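Local coordinates for protein caspase-1 subunit p19/18 (Spodoptera frugiperda, PDB 1M72) that cleaves proteins as a cysteine endopeptidase of the caspase family and probably takes part in the caspase activation cascade that executes apoptosis, at residues R20-Y25 / L259-V264; T131-P136 / I176-D181. One frame throughout, in Å; residues are numbered along the deposited sequence.

Interaction 1. Residues R20-Y25 / L259-V264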
loop_
_atom_site.group_PDB
_atom_site.type_symbol
_atom_site.label_atom_id
_atom_site.label_comp_id
_atom_site.label_asym_id
_atom_site.label_seq_id
_atom_site.Cartn_x
_atom_site.Cartn_y
_atom_site.Cartn_z
ATOM N N ARG C 20 20.895 -10.946 6.005
ATOM C CA ARG C 20 19.557 -11.426 6.149
ATOM C C ARG C 20 18.592 -10.655 7.035
ATOM O O ARG C 20 17.474 -10.313 6.596
ATOM C CB ARG C 20 19.604 -12.882 6.573
ATOM C CG ARG C 20 18.251 -13.545 6.598
ATOM C CD ARG C 20 18.304 -14.793 7.428
ATOM N NE ARG C 20 16.998 -15.078 7.988
ATOM C CZ ARG C 20 16.295 -16.142 7.663
ATOM N NH1 ARG C 20 16.813 -17.002 6.789
ATOM N NH2 ARG C 20 15.085 -16.336 8.184
ATOM N N ASN C 21 19.003 -10.381 8.273
ATOM C CA ASN C 21 18.130 -9.705 9.238
ATOM C C ASN C 21 18.326 -8.216 9.442
ATOM O O ASN C 21 17.912 -7.680 10.460
ATOM C CB ASN C 21 18.245 -10.391 10.589
ATOM C CG ASN C 21 18.027 -11.875 10.487
ATOM O OD1 ASN C 21 16.996 -12.321 9.987
ATOM N ND2 ASN C 21 19.002 -12.659 10.943
ATOM N N ALA C 22 18.953 -7.539 8.497
ATOM C CA ALA C 22 19.153 -6.113 8.672
ATOM C C ALA C 22 17.814 -5.361 8.704
ATOM O O ALA C 22 16.888 -5.691 7.973
ATOM C CB ALA C 22 20.042 -5.560 7.528
ATOM N N PRO C 23 17.678 -4.395 9.626
ATOM C CA PRO C 23 16.441 -3.607 9.698
ATOM C C PRO C 23 16.411 -2.598 8.543
ATOM O O PRO C 23 15.345 -2.154 8.131
ATOM C CB PRO C 23 16.533 -2.894 11.058
ATOM C CG PRO C 23 18.001 -2.957 11.424
ATOM C CD PRO C 23 18.433 -4.313 10.896
ATOM N N TYR C 24 17.571 -2.253 7.997
ATOM C CA TYR C 24 17.611 -1.260 6.910
ATOM C C TYR C 24 18.145 -1.804 5.606
ATOM O O TYR C 24 18.940 -2.723 5.631
ATOM C CB TYR C 24 18.491 -0.056 7.292
ATOM C CG TYR C 24 17.916 0.761 8.388
ATOM C CD1 TYR C 24 18.063 0.377 9.732
ATOM C CD2 TYR C 24 17.129 1.865 8.091
ATOM C CE1 TYR C 24 17.427 1.078 10.758
ATOM C CE2 TYR C 24 16.477 2.570 9.096
ATOM C CZ TYR C 24 16.624 2.174 10.427
ATOM O OH TYR C 24 15.917 2.865 11.390
ATOM N N TYR C 25 17.706 -1.256 4.465
ATOM C CA TYR C 25 18.273 -1.685 3.175
ATOM C C TYR C 25 19.667 -1.088 3.139
ATOM O O TYR C 25 19.911 -0.045 3.759
ATOM C CB TYR C 25 17.522 -1.091 1.994
ATOM C CG TYR C 25 16.198 -1.719 1.733
ATOM C CD1 TYR C 25 16.126 -3.024 1.220
ATOM C CD2 TYR C 25 15.001 -1.023 1.999
ATOM C CE1 TYR C 25 14.911 -3.642 0.982
ATOM C CE2 TYR C 25 13.744 -1.629 1.753
ATOM C CZ TYR C 25 13.709 -2.938 1.253
ATOM O OH TYR C 25 12.512 -3.567 1.074
ATOM N N LEU C 259 7.861 -3.548 0.899
ATOM C CA LEU C 259 9.190 -3.384 1.507
ATOM C C LEU C 259 9.408 -4.283 2.708
ATOM O O LEU C 259 8.591 -4.339 3.628
ATOM C CB LEU C 259 9.426 -1.928 1.910
ATOM C CG LEU C 259 9.383 -0.947 0.730
ATOM C CD1 LEU C 259 9.801 0.395 1.244
ATOM C CD2 LEU C 259 10.324 -1.374 -0.473
ATOM N N THR C 260 10.509 -5.020 2.691
ATOM C CA THR C 260 10.823 -5.936 3.792
ATOM C C THR C 260 11.829 -5.310 4.804
ATOM O O THR C 260 12.178 -5.910 5.828
ATOM C CB THR C 260 11.404 -7.233 3.222
ATOM O OG1 THR C 260 12.586 -6.916 2.480
ATOM C CG2 THR C 260 10.392 -7.920 2.276
ATOM N N ARG C 261 12.333 -4.125 4.487
ATOM C CA ARG C 261 13.253 -3.436 5.364
ATOM C C ARG C 261 12.912 -1.941 5.282
ATOM O O ARG C 261 12.124 -1.519 4.433
ATOM C CB ARG C 261 14.712 -3.672 4.935
ATOM C CG ARG C 261 15.085 -5.147 4.719
ATOM C CD ARG C 261 16.561 -5.259 4.401
ATOM N NE ARG C 261 16.904 -6.605 3.943
ATOM C CZ ARG C 261 16.877 -7.694 4.717
ATOM N NH1 ARG C 261 16.541 -7.620 6.019
ATOM N NH2 ARG C 261 17.132 -8.873 4.170
ATOM N N LEU C 262 13.494 -1.151 6.185
ATOM C CA LEU C 262 13.234 0.271 6.210
ATOM C C LEU C 262 14.148 0.911 5.195
ATOM O O LEU C 262 15.260 0.453 4.970
ATOM C CB LEU C 262 13.487 0.851 7.604
ATOM C CG LEU C 262 12.552 0.500 8.762
ATOM C CD1 LEU C 262 13.204 0.971 10.036
ATOM C CD2 LEU C 262 11.195 1.179 8.632
ATOM N N LEU C 263 13.664 1.964 4.576
ATOM C CA LEU C 263 14.468 2.661 3.585
ATOM C C LEU C 263 14.806 4.112 3.975
ATOM O O LEU C 263 13.946 4.992 4.012
ATOM C CB LEU C 263 13.770 2.624 2.202
ATOM C CG LEU C 263 14.372 3.515 1.096
ATOM C CD1 LEU C 263 15.886 3.384 1.016
ATOM C CD2 LEU C 263 13.742 3.150 -0.200
ATOM N N VAL C 264 16.065 4.339 4.311
ATOM C CA VAL C 264 16.571 5.666 4.640
ATOM C C VAL C 264 17.686 5.915 3.629
ATOM O O VAL C 264 18.648 5.152 3.556
ATOM C CB VAL C 264 17.103 5.693 6.064
ATOM C CG1 VAL C 264 18.043 6.878 6.247
ATOM C CG2 VAL C 264 15.919 5.776 7.037
HETATM O O HOH W 1 18.135 2.180 4.164
#
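A single bridge of the parallel pattern joins the arm that leads into the first core strand of the caspase domain to the tail that follows its last one. Tyr24 lies opposite Leu262, whose N donates almost straight (175°) to Pro23 O at 2.9 Å, while Leu262 O receives Tyr25 N at 3.0 Å, nearly along the C=O axis. Arg261 reaches back along 20-25 with its chain extended from CG to NE. NH1 and NH2 both grip Arg20 O end-on, from above the carbonyl plane, and NH1 also meets a lone pair of Ala22 O at 2.8 Å. The Tyr25 ring crosses Arg261 obliquely and runs back along the tail to Leu259 and Thr260: Arg261 CB sits over the centre of the ring, 3.7 Å from the centroid, a CH-pi contact, with ring and guanidinium planes 80° apart. At the ring's tip, OH accepts a hydrogen bond from Thr260 N (3.0 Å) and also hydrogen-bonds Asp181. On the more exposed side, Leu262 CD1 meets Tyr24 CZ, and Val264 CG2 touches the edge of the Tyr24 ring. Leu259 and Leu263 pack on Ile221 of helix 221-235, whereas Phe227 and Gln230 of the second subunit cover Leu262 and Arg261.

Interaction 2. Residues T131-P136 / I176-D181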
loop_
_atom_site.group_PDB
_atom_site.type_symbol
_atom_site.label_atom_id
_atom_site.label_comp_id
_atom_site.label_asym_id
_atom_site.label_seq_id
_atom_site.Cartn_x
_atom_site.Cartn_y
_atom_site.Cartn_z
ATOM N N THR C 131 10.930 -7.851 -11.098
ATOM C CA THR C 131 10.875 -8.834 -10.022
ATOM C C THR C 131 12.275 -9.514 -9.940
ATOM O O THR C 131 13.026 -9.533 -10.925
ATOM C CB THR C 131 9.722 -9.852 -10.241
ATOM O OG1 THR C 131 9.851 -10.488 -11.526
ATOM C CG2 THR C 131 8.338 -9.127 -10.101
ATOM N N ALA C 132 12.649 -10.036 -8.780
ATOM C CA ALA C 132 14.003 -10.620 -8.609
ATOM C C ALA C 132 14.445 -11.650 -9.647
ATOM O O ALA C 132 15.614 -11.715 -9.996
ATOM C CB ALA C 132 14.158 -11.220 -7.219
ATOM N N ASP C 133 13.519 -12.472 -10.129
ATOM C CA ASP C 133 13.889 -13.446 -11.131
ATOM C C ASP C 133 14.262 -12.779 -12.465
ATOM O O ASP C 133 15.178 -13.233 -13.146
ATOM C CB ASP C 133 12.751 -14.443 -11.310
ATOM C CG ASP C 133 11.433 -13.765 -11.617
ATOM O OD1 ASP C 133 11.252 -12.589 -11.228
ATOM O OD2 ASP C 133 10.580 -14.423 -12.237
ATOM N N LYS C 134 13.583 -11.699 -12.835
ATOM C CA LYS C 134 13.871 -11.025 -14.102
ATOM C C LYS C 134 15.012 -10.019 -14.006
ATOM O O LYS C 134 15.684 -9.753 -15.002
ATOM C CB LYS C 134 12.611 -10.325 -14.636
ATOM C CG LYS C 134 11.417 -11.282 -14.793
ATOM C CD LYS C 134 10.190 -10.647 -15.430
ATOM C CE LYS C 134 8.928 -11.490 -15.170
ATOM N NZ LYS C 134 8.913 -12.718 -15.995
ATOM N N CYS C 135 15.221 -9.452 -12.814
ATOM C CA CYS C 135 16.281 -8.479 -12.590
ATOM C C CYS C 135 17.038 -8.780 -11.255
ATOM O O CYS C 135 16.896 -8.061 -10.242
ATOM C CB CYS C 135 15.680 -7.069 -12.598
ATOM S SG CYS C 135 16.875 -5.728 -12.582
ATOM N N PRO C 136 17.864 -9.852 -11.260
ATOM C CA PRO C 136 18.666 -10.320 -10.125
ATOM C C PRO C 136 19.562 -9.242 -9.515
ATOM O O PRO C 136 19.711 -9.206 -8.313
ATOM C CB PRO C 136 19.499 -11.476 -10.711
ATOM C CG PRO C 136 18.802 -11.853 -11.949
ATOM C CD PRO C 136 18.222 -10.579 -12.488
ATOM N N ILE C 176 14.393 -14.982 -0.653
ATOM C CA ILE C 176 13.333 -13.973 -0.572
ATOM C C ILE C 176 12.339 -14.160 -1.708
ATOM O O ILE C 176 12.646 -14.821 -2.700
ATOM C CB ILE C 176 13.918 -12.542 -0.661
ATOM C CG1 ILE C 176 14.577 -12.334 -2.046
ATOM C CG2 ILE C 176 14.924 -12.343 0.491
ATOM C CD1 ILE C 176 14.804 -10.837 -2.483
ATOM N N PRO C 177 11.127 -13.588 -1.579
ATOM C CA PRO C 177 10.098 -13.714 -2.633
ATOM C C PRO C 177 10.530 -12.815 -3.769
ATOM O O PRO C 177 11.103 -11.754 -3.508
ATOM C CB PRO C 177 8.819 -13.188 -1.956
ATOM C CG PRO C 177 9.087 -13.311 -0.498
ATOM C CD PRO C 177 10.563 -12.976 -0.363
ATOM N N VAL C 178 10.263 -13.207 -5.010
ATOM C CA VAL C 178 10.667 -12.355 -6.121
ATOM C C VAL C 178 9.827 -11.089 -6.223
ATOM O O VAL C 178 10.191 -10.166 -6.960
ATOM C CB VAL C 178 10.680 -13.147 -7.483
ATOM C CG1 VAL C 178 11.426 -14.484 -7.252
ATOM C CG2 VAL C 178 9.239 -13.401 -8.058
ATOM N N HIS C 179 8.714 -11.036 -5.476
ATOM C CA HIS C 179 7.852 -9.846 -5.464
ATOM C C HIS C 179 8.086 -8.927 -4.285
ATOM O O HIS C 179 7.354 -7.929 -4.122
ATOM C CB HIS C 179 6.400 -10.228 -5.431
ATOM C CG HIS C 179 5.901 -10.724 -6.729
ATOM N ND1 HIS C 179 5.459 -9.869 -7.724
ATOM C CD2 HIS C 179 5.873 -11.979 -7.250
ATOM C CE1 HIS C 179 5.185 -10.586 -8.806
ATOM N NE2 HIS C 179 5.428 -11.867 -8.547
ATOM N N ALA C 180 9.058 -9.266 -3.442
ATOM C CA ALA C 180 9.331 -8.431 -2.281
ATOM C C ALA C 180 10.098 -7.210 -2.722
ATOM O O ALA C 180 10.726 -7.200 -3.769
ATOM C CB ALA C 180 10.191 -9.175 -1.233
ATOM N N ASP C 181 10.029 -6.186 -1.887
ATOM C CA ASP C 181 10.806 -4.968 -2.055
ATOM C C ASP C 181 10.407 -3.948 -3.072
ATOM O O ASP C 181 11.248 -3.196 -3.601
ATOM C CB ASP C 181 12.291 -5.338 -2.193
ATOM C CG ASP C 181 12.748 -6.212 -1.032
ATOM O OD1 ASP C 181 12.265 -5.957 0.102
ATOM O OD2 ASP C 181 13.538 -7.155 -1.244
#
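Val178 has the most surface buried here, and its side chain starts out toward 131-136. Its carbonyl carries the polar link: Ala132 N donates to Val178 O at 3.1 Å, in the carbonyl plane and on a lone pair. Ala132 CB lies alongside the base of the valine, 4.0 Å from Val178 CB, and the CA atoms of Ala132 and Val178 are 4.5 Å apart, a close approach consistent with so small a side chain. The CG2 branch of Val178 touches Asp133 OD1 and comes near Thr131 CB.

Thr131 faces the same carbonyl, its CB 3.3 Å from Val178 O, and divides its two branches. With chi1 at 56°, OG1 stands between the backbone N and the carbonyl carbon and donates to the syn lone pair of Asp133 OD1 at 2.5 Å, a short bond that ties the Asp133 carboxylate back to Thr131. CG2 instead lies over one face of the His179 imidazole, 4.0 Å from its centroid, a CH-pi contact. Thr131 O accepts Cys135 N, which closes the helical turn.

Across from it, Pro177 to Ala180 form a type I beta turn. The carboxylate of Asp156 of the second subunit accepts hydrogen bonds from the backbone N of Val178 and of His179, and Ile176 continues into an antiparallel ladder with that chain. Such a turn, packed on its own subunit and bonded to its partner, belongs to the dimer interface of the caspase heterotetramer.

In the fold
From the N terminus, the chain passes through 20-25 before entering the core at strand 31-39, and its far end returns to this arm at 259-264, so interaction 1 closes a loop round nearly the whole caspase domain. Interaction 2 is nested inside it: 131-136, beyond helix 125-128, is met 40 residues later by 176-181, just ahead of strand 182-186. The two centres are about 15 Å apart, yet the contacts touch. Asp181 OD1 lies 2.6 Å from both Tyr25 OH and Thr260 OG1, and Ala180 packs on Thr260. Arm, tail and the entry to strand 182-186 thus meet, and both interactions also reach the second subunit.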